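Local structure of tail fiber protein (Acinetobacter phage AM24, 5W5P) at residues D86-V91 against C109-D114; L190-D195 against A245-R250; E263-A268 against S285-E290; N497-M502 against L510-A515. The protein is a trimeric phage tailspike that probably recognises, and may depolymerise, the capsular polysaccharide of the Acinetobacter host. All coordinates share one frame; numbering follows the deposited sequence.

Contact 1. Residues D86-V91 against C109-D114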
loop_
_atom_site.group_PDB
_atom_site.type_symbol
_atom_site.label_atom_id
_atom_site.label_comp_id
_atom_site.label_asym_id
_atom_site.label_seq_id
_atom_site.Cartn_x
_atom_site.Cartn_y
_atom_site.Cartn_z
ATOM N N ASP A 86 -19.930 44.043 -1.924
ATOM C CA ASP A 86 -18.585 44.534 -1.611
ATOM C C ASP A 86 -17.498 43.560 -2.068
ATOM O O ASP A 86 -16.446 43.436 -1.436
ATOM C CB ASP A 86 -18.446 44.847 -0.118
ATOM C CG ASP A 86 -17.398 45.909 0.161
ATOM O OD1 ASP A 86 -17.333 46.892 -0.606
ATOM O OD2 ASP A 86 -16.644 45.767 1.144
ATOM N N GLY A 87 -17.740 42.872 -3.182
ATOM C CA GLY A 87 -16.737 41.968 -3.708
ATOM C C GLY A 87 -16.902 41.587 -5.165
ATOM O O GLY A 87 -15.949 41.678 -5.943
ATOM N N THR A 88 -18.096 41.131 -5.547
ATOM C CA THR A 88 -18.362 40.736 -6.922
ATOM C C THR A 88 -19.527 41.478 -7.549
ATOM O O THR A 88 -19.610 41.528 -8.779
ATOM C CB THR A 88 -18.638 39.225 -7.014
ATOM O OG1 THR A 88 -19.770 38.888 -6.200
ATOM C CG2 THR A 88 -17.420 38.429 -6.546
ATOM N N ILE A 89 -20.425 42.047 -6.750
ATOM C CA ILE A 89 -21.495 42.908 -7.232
ATOM C C ILE A 89 -21.344 44.236 -6.508
ATOM O O ILE A 89 -21.589 44.321 -5.296
ATOM C CB ILE A 89 -22.885 42.304 -6.995
ATOM C CG1 ILE A 89 -22.915 40.832 -7.412
ATOM C CG2 ILE A 89 -23.942 43.080 -7.766
ATOM C CD1 ILE A 89 -24.284 40.209 -7.326
ATOM N N LEU A 90 -20.926 45.269 -7.237
ATOM C CA LEU A 90 -20.786 46.618 -6.702
ATOM C C LEU A 90 -21.816 47.509 -7.382
ATOM O O LEU A 90 -21.850 47.594 -8.614
ATOM C CB LEU A 90 -19.370 47.158 -6.915
ATOM C CG LEU A 90 -18.206 46.259 -6.471
ATOM C CD1 LEU A 90 -16.853 46.864 -6.826
ATOM C CD2 LEU A 90 -18.284 45.976 -4.984
ATOM N N VAL A 91 -22.652 48.164 -6.583
ATOM C CA VAL A 91 -23.728 49.010 -7.088
ATOM C C VAL A 91 -23.278 50.463 -7.020
ATOM O O VAL A 91 -22.872 50.948 -5.956
ATOM C CB VAL A 91 -25.023 48.791 -6.289
ATOM C CG1 VAL A 91 -26.105 49.734 -6.770
ATOM C CG2 VAL A 91 -25.473 47.342 -6.404
ATOM N N CYS A 109 -9.814 38.183 -0.998
ATOM C CA CYS A 109 -9.357 39.563 -1.070
ATOM C C CYS A 109 -10.324 40.448 -1.836
ATOM O O CYS A 109 -10.327 41.663 -1.620
ATOM C CB CYS A 109 -7.974 39.642 -1.715
ATOM S SG CYS A 109 -6.606 39.256 -0.589
ATOM N N TRP A 110 -11.135 39.868 -2.724
ATOM C CA TRP A 110 -12.174 40.638 -3.396
ATOM C C TRP A 110 -13.085 41.334 -2.393
ATOM O O TRP A 110 -13.538 42.463 -2.631
ATOM C CB TRP A 110 -12.990 39.721 -4.304
ATOM C CG TRP A 110 -12.196 39.099 -5.397
ATOM C CD1 TRP A 110 -10.952 39.468 -5.821
ATOM C CD2 TRP A 110 -12.596 38.003 -6.224
ATOM N NE1 TRP A 110 -10.550 38.663 -6.863
ATOM C CE2 TRP A 110 -11.542 37.754 -7.126
ATOM C CE3 TRP A 110 -13.743 37.205 -6.288
ATOM C CZ2 TRP A 110 -11.600 36.741 -8.076
ATOM C CZ3 TRP A 110 -13.800 36.198 -7.233
ATOM C CH2 TRP A 110 -12.735 35.975 -8.115
ATOM N N PHE A 111 -13.356 40.681 -1.262
ATOM C CA PHE A 111 -14.276 41.184 -0.253
ATOM C C PHE A 111 -13.576 41.892 0.896
ATOM O O PHE A 111 -14.248 42.324 1.839
ATOM C CB PHE A 111 -15.132 40.042 0.300
ATOM C CG PHE A 111 -15.914 39.311 -0.747
ATOM C CD1 PHE A 111 -15.390 38.192 -1.372
ATOM C CD2 PHE A 111 -17.178 39.748 -1.109
ATOM C CE1 PHE A 111 -16.111 37.518 -2.338
ATOM C CE2 PHE A 111 -17.904 39.082 -2.075
ATOM C CZ PHE A 111 -17.370 37.964 -2.689
ATOM N N GLY A 112 -12.257 42.011 0.854
ATOM C CA GLY A 112 -11.527 42.755 1.857
ATOM C C GLY A 112 -10.815 41.939 2.912
ATOM O O GLY A 112 -10.512 42.483 3.979
ATOM N N ALA A 113 -10.538 40.661 2.657
ATOM C CA ALA A 113 -9.802 39.852 3.619
ATOM C C ALA A 113 -8.416 40.440 3.855
ATOM O O ALA A 113 -7.652 40.661 2.911
ATOM C CB ALA A 113 -9.691 38.409 3.127
ATOM N N ASP A 114 -8.095 40.692 5.124
ATOM C CA ASP A 114 -6.824 41.304 5.488
ATOM C C ASP A 114 -5.666 40.376 5.145
ATOM O O ASP A 114 -5.462 39.356 5.809
ATOM C CB ASP A 114 -6.825 41.661 6.981
ATOM C CG ASP A 114 -5.499 42.220 7.458
ATOM O OD1 ASP A 114 -5.260 42.208 8.684
ATOM O OD2 ASP A 114 -4.701 42.686 6.617
#
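D86 meets F111 through its backbone: its carbonyl oxygen receives the CA-H of F111 almost head-on, with D86 O to F111 CA 3.3 Å and 170° at the hydrogen. Its carboxylate is held by R46 and R62, one salt bridge to each oxygen, and R62 also donates to the carbonyl of W110, linking the two segments from outside. The CA atoms are nearest at G87 and F111. G87 CA sits 3.4 Å from F111 CD2 and, by a second CA-H contact, 3.4 Å from W110 O. A CB on G87 would run into the phenyl ring, so the missing side chain lets ring and backbone lie this near. T88 follows with its methyl group, which reaches both aromatic residues: CG2 is 3.9 Å from W110 CE3 and 3.9 Å from F111 CZ. OG1 lies between the backbone N and the carbonyl carbon (chi1 59°) and bonds to N85, which leaves CG2 anti to the carbonyl carbon. No hydrogen bond joins the two segments; F111 also packs on Q124, K127 and V131 of helix 122-132. A glycine in a loop thus packs on an aromatic ring of the linker between the N-terminal antiparallel sheet and the beta-helix.

Contact 2. Residues L190-D195 against A245-R250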
loop_
_atom_site.group_PDB
_atom_site.type_symbol
_atom_site.label_atom_id
_atom_site.label_comp_id
_atom_site.label_asym_id
_atom_site.label_seq_id
_atom_site.Cartn_x
_atom_site.Cartn_y
_atom_site.Cartn_z
ATOM N N LEU A 190 -26.002 25.829 15.432
ATOM C CA LEU A 190 -26.402 24.580 16.070
ATOM C C LEU A 190 -25.197 23.678 16.240
ATOM O O LEU A 190 -25.229 22.485 15.933
ATOM C CB LEU A 190 -27.484 23.866 15.267
ATOM C CG LEU A 190 -28.696 24.695 14.851
ATOM C CD1 LEU A 190 -29.219 24.232 13.502
ATOM C CD2 LEU A 190 -29.769 24.609 15.921
ATOM N N GLU A 191 -24.106 24.254 16.743
ATOM C CA GLU A 191 -22.823 23.561 16.749
ATOM C C GLU A 191 -22.847 22.321 17.634
ATOM O O GLU A 191 -22.139 21.346 17.354
ATOM C CB GLU A 191 -21.722 24.529 17.188
ATOM C CG GLU A 191 -21.390 25.595 16.144
ATOM C CD GLU A 191 -22.224 26.867 16.284
ATOM O OE1 GLU A 191 -23.246 26.852 17.003
ATOM O OE2 GLU A 191 -21.854 27.884 15.657
ATOM N N THR A 192 -23.667 22.325 18.685
ATOM C CA THR A 192 -23.748 21.215 19.625
ATOM C C THR A 192 -24.887 20.253 19.299
ATOM O O THR A 192 -25.321 19.498 20.178
ATOM C CB THR A 192 -23.905 21.744 21.052
ATOM O OG1 THR A 192 -24.929 22.747 21.080
ATOM C CG2 THR A 192 -22.598 22.352 21.541
ATOM N N SER A 193 -25.369 20.253 18.059
ATOM C CA SER A 193 -26.521 19.435 17.708
ATOM C C SER A 193 -26.141 17.961 17.624
ATOM O O SER A 193 -25.057 17.610 17.150
ATOM C CB SER A 193 -27.110 19.885 16.373
ATOM O OG SER A 193 -28.069 18.953 15.898
ATOM N N THR A 194 -27.050 17.095 18.078
ATOM C CA THR A 194 -26.835 15.665 17.914
ATOM C C THR A 194 -27.204 15.180 16.518
ATOM O O THR A 194 -27.020 13.996 16.222
ATOM C CB THR A 194 -27.624 14.875 18.964
ATOM O OG1 THR A 194 -29.030 15.075 18.768
ATOM C CG2 THR A 194 -27.234 15.320 20.364
ATOM N N ASP A 195 -27.684 16.062 15.646
ATOM C CA ASP A 195 -28.026 15.663 14.291
ATOM C C ASP A 195 -26.785 15.683 13.407
ATOM O O ASP A 195 -25.787 16.344 13.710
ATOM C CB ASP A 195 -29.108 16.575 13.716
ATOM C CG ASP A 195 -30.478 16.275 14.284
ATOM O OD1 ASP A 195 -30.718 15.109 14.663
ATOM O OD2 ASP A 195 -31.318 17.196 14.349
ATOM N N ALA A 245 -12.874 16.404 16.322
ATOM C CA ALA A 245 -14.299 16.108 16.395
ATOM C C ALA A 245 -14.624 15.685 17.820
ATOM O O ALA A 245 -14.107 14.668 18.290
ATOM C CB ALA A 245 -14.684 15.015 15.395
ATOM N N THR A 246 -15.463 16.471 18.509
ATOM C CA THR A 246 -15.822 16.191 19.896
ATOM C C THR A 246 -17.329 16.184 20.143
ATOM O O THR A 246 -17.747 16.189 21.305
ATOM C CB THR A 246 -15.175 17.204 20.855
ATOM O OG1 THR A 246 -15.887 18.447 20.795
ATOM C CG2 THR A 246 -13.708 17.437 20.517
ATOM N N GLN A 247 -18.158 16.177 19.098
ATOM C CA GLN A 247 -19.594 16.314 19.297
ATOM C C GLN A 247 -20.286 14.970 19.130
ATOM O O GLN A 247 -20.307 14.429 18.012
ATOM C CB GLN A 247 -20.181 17.338 18.323
ATOM C CG GLN A 247 -19.856 18.784 18.667
ATOM C CD GLN A 247 -20.347 19.187 20.047
ATOM O OE1 GLN A 247 -21.409 18.746 20.497
ATOM N NE2 GLN A 247 -19.579 20.038 20.723
ATOM N N PRO A 248 -20.865 14.399 20.187
ATOM C CA PRO A 248 -21.619 13.150 20.027
ATOM C C PRO A 248 -22.827 13.347 19.124
ATOM O O PRO A 248 -23.538 14.350 19.215
ATOM C CB PRO A 248 -22.044 12.800 21.460
ATOM C CG PRO A 248 -21.169 13.636 22.351
ATOM C CD PRO A 248 -20.875 14.878 21.579
ATOM N N ARG A 249 -23.050 12.378 18.243
ATOM C CA ARG A 249 -24.174 12.436 17.321
ATOM C C ARG A 249 -24.426 11.044 16.763
ATOM O O ARG A 249 -23.553 10.173 16.801
ATOM C CB ARG A 249 -23.915 13.429 16.189
ATOM C CG ARG A 249 -22.807 13.008 15.256
ATOM C CD ARG A 249 -22.185 14.206 14.576
ATOM N NE ARG A 249 -21.105 13.806 13.683
ATOM C CZ ARG A 249 -19.835 13.692 14.047
ATOM N NH1 ARG A 249 -19.472 13.961 15.297
ATOM N NH2 ARG A 249 -18.925 13.317 13.157
ATOM N N ARG A 250 -25.639 10.852 16.248
ATOM C CA ARG A 250 -26.081 9.586 15.642
ATOM C C ARG A 250 -25.938 8.481 16.686
ATOM O O ARG A 250 -26.439 8.650 17.810
ATOM C CB ARG A 250 -25.323 9.366 14.342
ATOM C CG ARG A 250 -25.791 10.261 13.222
ATOM C CD ARG A 250 -26.432 9.451 12.115
ATOM N NE ARG A 250 -25.441 8.969 11.160
ATOM C CZ ARG A 250 -25.264 7.690 10.847
ATOM N NH1 ARG A 250 -26.018 6.758 11.414
ATOM N NH2 ARG A 250 -24.338 7.344 9.963
#
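Q247 meets E191 and T192 through a bent side chain: CG, anti to the carbonyl carbon (chi1 -74°), lies 3.7 Å from E191 O, and a bend at chi2 (-59°) places CD near the backbone of the turn L190-S193, with OE1 3.5 Å from T192 CA. T192 CG2 is 3.9 Å from Q247 NE2. Further along, T194 O presses against R249 CB at 3.2 Å and accepts a weak hydrogen bond from R250 N at 3.4 Å. R249 runs extended from CG to NE, away from T194, and its NH1 donates to Q247 O at 2.9 Å, in the plane of both the guanidinium and the carbonyl. D224 forms a salt bridge with that NH1, tying the arginine's loop to the neighbouring one, and Y256 makes a cation-pi contact with the group. R225 is the other link, donating to the O of both E191 and S193. S193 OG accepts from D195 N at 2.9 Å. A type I turn followed by an ST turn thus packs on a second surface loop; the two project from the parallel beta-helix two coils apart, with D224 and R225 in the loop of the coil between.

Contact 3. Residues E263-A268 against S285-E290; sequences EENHLA and SRNFCE
E263 and R286 form a salt bridge in which a single carboxylate oxygen takes two donors: E263 OE1 lies 2.8 Å from R286 NE and, more weakly, 3.1 Å from R286 NH2. NE meets OE1 on the anti side, and the carboxylate and guanidinium planes stand 52° apart. An extended glutamate chain, with CG anti to the backbone N (chi1 -166°), carries the carboxylate there. R286 also lies close to R286 of both other subunits, a crowding of like charge that E263 probably offsets. The E264 carboxylate pairs with K232 of the second subunit.

The parallel ladder begins at E263-S285, is interrupted at the matching bends E264 and R286, and resumes at H266-F288. At the break, E264 N makes weak bonds to the carbonyls of S285 and R286. N265 O accepts F288 N at 3.0 Å, and a water lies over one face of the F288 ring. L267 is bonded through both its N and its O: N donates to F288 O at 2.8 Å, and O accepts from E290 N at 2.8 Å. The N265 amide is satisfied by G234 and M231, S285 OG by D312 N. H266 NE2 bonds to E203 and E290 OE2 to N228, both of the second subunit. F288 turns its edge toward the imidazole face of H266. L267 CD1 packs on C289 SG at 3.7 Å on the other face of the sheet.

Strands 266-268 and 288-290 are successive rungs of the beta-helix, flanked by 235-237 before and 315-317 after.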
loop_
_atom_site.group_PDB
_atom_site.type_symbol
_atom_site.label_atom_id
_atom_site.label_comp_id
_atom_site.label_asym_id
_atom_site.label_seq_id
_atom_site.Cartn_x
_atom_site.Cartn_y
_atom_site.Cartn_z
ATOM N N GLU A 263 -2.937 13.037 3.286
ATOM C CA GLU A 263 -1.912 12.437 2.445
ATOM C C GLU A 263 -1.065 13.517 1.782
ATOM O O GLU A 263 -1.592 14.533 1.328
ATOM C CB GLU A 263 -2.552 11.537 1.375
ATOM C CG GLU A 263 -1.582 10.613 0.655
ATOM C CD GLU A 263 -2.273 9.681 -0.332
ATOM O OE1 GLU A 263 -1.620 8.731 -0.813
ATOM O OE2 GLU A 263 -3.465 9.905 -0.632
ATOM N N GLU A 264 0.251 13.285 1.736
ATOM C CA GLU A 264 1.196 14.129 0.994
ATOM C C GLU A 264 1.207 15.574 1.502
ATOM O O GLU A 264 1.163 16.533 0.726
ATOM C CB GLU A 264 0.914 14.074 -0.510
ATOM C CG GLU A 264 1.574 12.886 -1.214
ATOM C CD GLU A 264 0.611 12.109 -2.103
ATOM O OE1 GLU A 264 -0.229 12.751 -2.776
ATOM O OE2 GLU A 264 0.694 10.857 -2.121
ATOM N N ASN A 265 1.299 15.728 2.820
ATOM C CA ASN A 265 1.389 17.031 3.464
ATOM C C ASN A 265 2.751 17.196 4.126
ATOM O O ASN A 265 3.539 16.253 4.227
ATOM C CB ASN A 265 0.284 17.223 4.510
ATOM C CG ASN A 265 -1.097 17.251 3.900
ATOM O OD1 ASN A 265 -1.449 18.179 3.164
ATOM N ND2 ASN A 265 -1.896 16.233 4.204
ATOM N N HIS A 266 3.010 18.414 4.590
ATOM C CA HIS A 266 4.226 18.754 5.322
ATOM C C HIS A 266 3.804 19.230 6.714
ATOM O O HIS A 266 3.419 20.387 6.896
ATOM C CB HIS A 266 5.032 19.822 4.576
ATOM C CG HIS A 266 5.347 19.466 3.154
ATOM N ND1 HIS A 266 6.596 19.044 2.751
ATOM C CD2 HIS A 266 4.579 19.482 2.039
ATOM C CE1 HIS A 266 6.584 18.809 1.451
ATOM N NE2 HIS A 266 5.370 19.067 0.995
ATOM N N LEU A 267 3.865 18.330 7.695
ATOM C CA LEU A 267 3.460 18.628 9.063
ATOM C C LEU A 267 4.686 18.893 9.922
ATOM O O LEU A 267 5.664 18.142 9.880
ATOM C CB LEU A 267 2.654 17.478 9.673
ATOM C CG LEU A 267 1.568 16.822 8.818
ATOM C CD1 LEU A 267 0.804 15.799 9.627
ATOM C CD2 LEU A 267 0.619 17.867 8.258
ATOM N N ALA A 268 4.628 19.960 10.709
ATOM C CA ALA A 268 5.737 20.296 11.590
ATOM C C ALA A 268 5.195 20.937 12.857
ATOM O O ALA A 268 4.381 21.865 12.786
ATOM C CB ALA A 268 6.729 21.232 10.895
ATOM N N SER A 285 -1.389 8.858 5.302
ATOM C CA SER A 285 -0.299 8.208 4.588
ATOM C C SER A 285 0.587 9.223 3.874
ATOM O O SER A 285 0.113 10.250 3.378
ATOM C CB SER A 285 -0.835 7.203 3.563
ATOM O OG SER A 285 -1.570 6.169 4.190
ATOM N N ARG A 286 1.889 8.909 3.827
ATOM C CA ARG A 286 2.864 9.612 2.991
ATOM C C ARG A 286 2.928 11.107 3.325
ATOM O O ARG A 286 2.940 11.967 2.444
ATOM C CB ARG A 286 2.568 9.388 1.501
ATOM C CG ARG A 286 2.766 7.943 1.036
ATOM C CD ARG A 286 2.021 7.646 -0.266
ATOM N NE ARG A 286 0.614 7.308 -0.044
ATOM C CZ ARG A 286 0.162 6.080 0.203
ATOM N NH1 ARG A 286 1.002 5.058 0.263
ATOM N NH2 ARG A 286 -1.133 5.868 0.392
ATOM N N ASN A 287 2.994 11.414 4.616
ATOM C CA ASN A 287 3.166 12.781 5.086
ATOM C C ASN A 287 4.549 12.952 5.700
ATOM O O ASN A 287 5.030 12.074 6.418
ATOM C CB ASN A 287 2.104 13.164 6.123
ATOM C CG ASN A 287 0.691 12.964 5.627
ATOM O OD1 ASN A 287 0.085 11.908 5.840
ATOM N ND2 ASN A 287 0.142 13.988 4.991
ATOM N N PHE A 288 5.180 14.092 5.426
ATOM C CA PHE A 288 6.463 14.451 6.029
ATOM C C PHE A 288 6.187 15.153 7.358
ATOM O O PHE A 288 5.891 16.349 7.390
ATOM C CB PHE A 288 7.260 15.354 5.090
ATOM C CG PHE A 288 7.643 14.705 3.786
ATOM C CD1 PHE A 288 8.030 13.371 3.748
ATOM C CD2 PHE A 288 7.623 15.429 2.598
ATOM C CE1 PHE A 288 8.392 12.772 2.554
ATOM C CE2 PHE A 288 7.985 14.835 1.397
ATOM C CZ PHE A 288 8.372 13.502 1.378
ATOM N N CYS A 289 6.285 14.423 8.468
ATOM C CA CYS A 289 5.986 14.979 9.788
ATOM C C CYS A 289 7.273 15.157 10.582
ATOM O O CYS A 289 7.957 14.176 10.890
ATOM C CB CYS A 289 5.011 14.093 10.559
ATOM S SG CYS A 289 3.656 13.439 9.581
ATOM N N GLU A 290 7.577 16.404 10.936
ATOM C CA GLU A 290 8.823 16.764 11.602
ATOM C C GLU A 290 8.504 17.412 12.942
ATOM O O GLU A 290 7.865 18.467 12.987
ATOM C CB GLU A 290 9.653 17.708 10.730
ATOM C CG GLU A 290 9.887 17.204 9.311
ATOM C CD GLU A 290 11.122 16.319 9.196
ATOM O OE1 GLU A 290 11.615 15.833 10.240
ATOM O OE2 GLU A 290 11.607 16.115 8.062
HETATM O O HOH W 1 4.501 14.815 1.802
#

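Contact 4. Residues N497-M502 against L510-A515; sequences NIFMQM and LGAAVA
F499 turns the edge of its ring to the neighbouring strand: CD1 lies 3.4 Å from A513 O, in the ring plane, and CE1 touches A512 CB at 4.1 Å. CG is anti to the backbone N (chi1 177°), and chi2 of 31° turns the CD1-CE1 edge to the other strand. Next to it, N497 lies obliquely across V514; N497 OD1 touches V514 CG2 at 3.5 Å and is hydrogen-bonded to K516, while ND2 bonds to T493 of the second subunit.

The opposite face of the sheet carries I498, M500 and M502 against A513 and A515. The selenomethionine M500, bent at chi3, brings its methyl CE to 3.7 Å from A513 CB, and the same CE also reaches A515 CB. M502, likewise a selenomethionine, bends earlier, at chi2, and its CE lies 3.8 Å from A513 CB. The two methyls approach A513 CB from roughly perpendicular directions. V599 of strand 598-608 touches both of these long side chains.

Strands 492-503 and 509-523 form an antiparallel beta hairpin; segments 497-502 and 510-515 run at 169°, with hydrogen-bonded pairs at I498-A515, M500-A513 and M502-G511. At its turn end the ladder contains a classic beta bulge: M502 O accepts L510 N at 2.8 Å, and G511 N only weakly. G511 carries no CB here, where one would crowd M502 CG. On the face of F499 and Q501, the Q501 amide bonds to Q522 and S612 of the second subunit.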
loop_
_atom_site.group_PDB
_atom_site.type_symbol
_atom_site.label_atom_id
_atom_site.label_comp_id
_atom_site.label_asym_id
_atom_site.label_seq_id
_atom_site.Cartn_x
_atom_site.Cartn_y
_atom_site.Cartn_z
ATOM N N ASN A 497 4.253 -38.991 7.104
ATOM C CA ASN A 497 2.883 -39.402 7.405
ATOM C C ASN A 497 2.316 -40.018 6.131
ATOM O O ASN A 497 1.972 -39.302 5.186
ATOM C CB ASN A 497 2.044 -38.218 7.880
ATOM C CG ASN A 497 0.681 -38.639 8.401
ATOM O OD1 ASN A 497 0.516 -38.909 9.592
ATOM N ND2 ASN A 497 -0.303 -38.705 7.507
ATOM N N ILE A 498 2.223 -41.344 6.103
ATOM C CA ILE A 498 1.797 -42.075 4.910
ATOM C C ILE A 498 0.368 -42.549 5.158
ATOM O O ILE A 498 0.133 -43.608 5.736
ATOM C CB ILE A 498 2.737 -43.235 4.584
ATOM C CG1 ILE A 498 4.193 -42.760 4.588
ATOM C CG2 ILE A 498 2.369 -43.863 3.244
ATOM C CD1 ILE A 498 5.194 -43.885 4.518
ATOM N N PHE A 499 -0.599 -41.753 4.706
ATOM C CA PHE A 499 -2.008 -42.130 4.776
ATOM C C PHE A 499 -2.306 -43.092 3.631
ATOM O O PHE A 499 -2.294 -42.699 2.460
ATOM C CB PHE A 499 -2.902 -40.894 4.712
ATOM C CG PHE A 499 -4.380 -41.204 4.699
ATOM C CD1 PHE A 499 -4.883 -42.322 5.346
ATOM C CD2 PHE A 499 -5.268 -40.371 4.041
ATOM C CE1 PHE A 499 -6.238 -42.602 5.332
ATOM C CE2 PHE A 499 -6.624 -40.649 4.025
ATOM C CZ PHE A 499 -7.108 -41.764 4.673
HETATM N N MSE A 500 -2.572 -44.351 3.965
HETATM C CA MSE A 500 -2.841 -45.357 2.951
HETATM C C MSE A 500 -4.321 -45.695 2.885
HETATM O O MSE A 500 -4.937 -46.052 3.893
HETATM C CB MSE A 500 -2.038 -46.630 3.222
HETATM C CG MSE A 500 -0.537 -46.429 3.338
HETATM SE SE MSE A 500 0.319 -47.834 4.402
HETATM C CE MSE A 500 -0.155 -47.178 6.177
ATOM N N GLN A 501 -4.888 -45.589 1.687
ATOM C CA GLN A 501 -6.270 -45.967 1.427
ATOM C C GLN A 501 -6.254 -47.183 0.510
ATOM O O GLN A 501 -5.828 -47.088 -0.647
ATOM C CB GLN A 501 -7.045 -44.804 0.808
ATOM C CG GLN A 501 -7.304 -43.668 1.787
ATOM C CD GLN A 501 -7.943 -42.449 1.134
ATOM O OE1 GLN A 501 -7.390 -41.867 0.199
ATOM N NE2 GLN A 501 -9.114 -42.060 1.628
HETATM N N MSE A 502 -6.698 -48.325 1.026
HETATM C CA MSE A 502 -6.770 -49.536 0.216
HETATM C C MSE A 502 -8.054 -49.516 -0.597
HETATM O O MSE A 502 -9.152 -49.409 -0.045
HETATM C CB MSE A 502 -6.698 -50.799 1.082
HETATM C CG MSE A 502 -6.007 -50.613 2.424
HETATM SE SE MSE A 502 -4.159 -49.978 2.302
HETATM C CE MSE A 502 -3.902 -49.553 4.185
ATOM N N LEU A 510 -11.725 -49.998 0.918
ATOM C CA LEU A 510 -12.001 -51.130 1.793
ATOM C C LEU A 510 -11.155 -51.134 3.058
ATOM O O LEU A 510 -11.400 -51.959 3.946
ATOM C CB LEU A 510 -11.778 -52.454 1.043
ATOM C CG LEU A 510 -12.732 -52.761 -0.110
ATOM C CD1 LEU A 510 -12.525 -54.180 -0.600
ATOM C CD2 LEU A 510 -14.177 -52.541 0.312
ATOM N N GLY A 511 -10.170 -50.245 3.162
ATOM C CA GLY A 511 -9.333 -50.173 4.345
ATOM C C GLY A 511 -8.591 -48.859 4.388
ATOM O O GLY A 511 -8.518 -48.128 3.394
ATOM N N ALA A 512 -8.037 -48.561 5.560
ATOM C CA ALA A 512 -7.316 -47.313 5.749
ATOM C C ALA A 512 -6.345 -47.470 6.906
ATOM O O ALA A 512 -6.673 -48.086 7.920
ATOM C CB ALA A 512 -8.274 -46.139 6.004
ATOM N N ALA A 513 -5.156 -46.900 6.742
ATOM C CA ALA A 513 -4.119 -46.960 7.758
ATOM C C ALA A 513 -3.208 -45.754 7.591
ATOM O O ALA A 513 -3.305 -45.006 6.613
ATOM C CB ALA A 513 -3.318 -48.262 7.659
ATOM N N VAL A 514 -2.314 -45.570 8.556
ATOM C CA VAL A 514 -1.328 -44.497 8.488
ATOM C C VAL A 514 -0.051 -44.981 9.163
ATOM O O VAL A 514 -0.097 -45.606 10.229
ATOM C CB VAL A 514 -1.854 -43.191 9.123
ATOM C CG1 VAL A 514 -2.456 -43.459 10.489
ATOM C CG2 VAL A 514 -0.756 -42.132 9.203
ATOM N N ALA A 515 1.083 -44.723 8.519
ATOM C CA ALA A 515 2.396 -45.060 9.047
ATOM C C ALA A 515 3.159 -43.788 9.387
ATOM O O ALA A 515 3.092 -42.795 8.655
ATOM C CB ALA A 515 3.200 -45.891 8.041
#

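The four contacts follow one another along the chain and mark successive parts of an elongated spike. Contact 1, near the N-terminal end, and contact 4, in the C-terminal domain, lie on opposite sides of the chain's centre, with centres 89 Å apart. Contacts 2 and 3 belong to the beta-helical body between them, their centres 29 Å apart and their nearest atoms about 15 Å apart. Contacts 3 and 4 both touch the second subunit, whereas no other chain of the trimer touches contacts 1 and 2. Bound zinc ions lie about 10 Å from the W110 side chain of contact 1 and about 13 Å from that of H266 in contact 3.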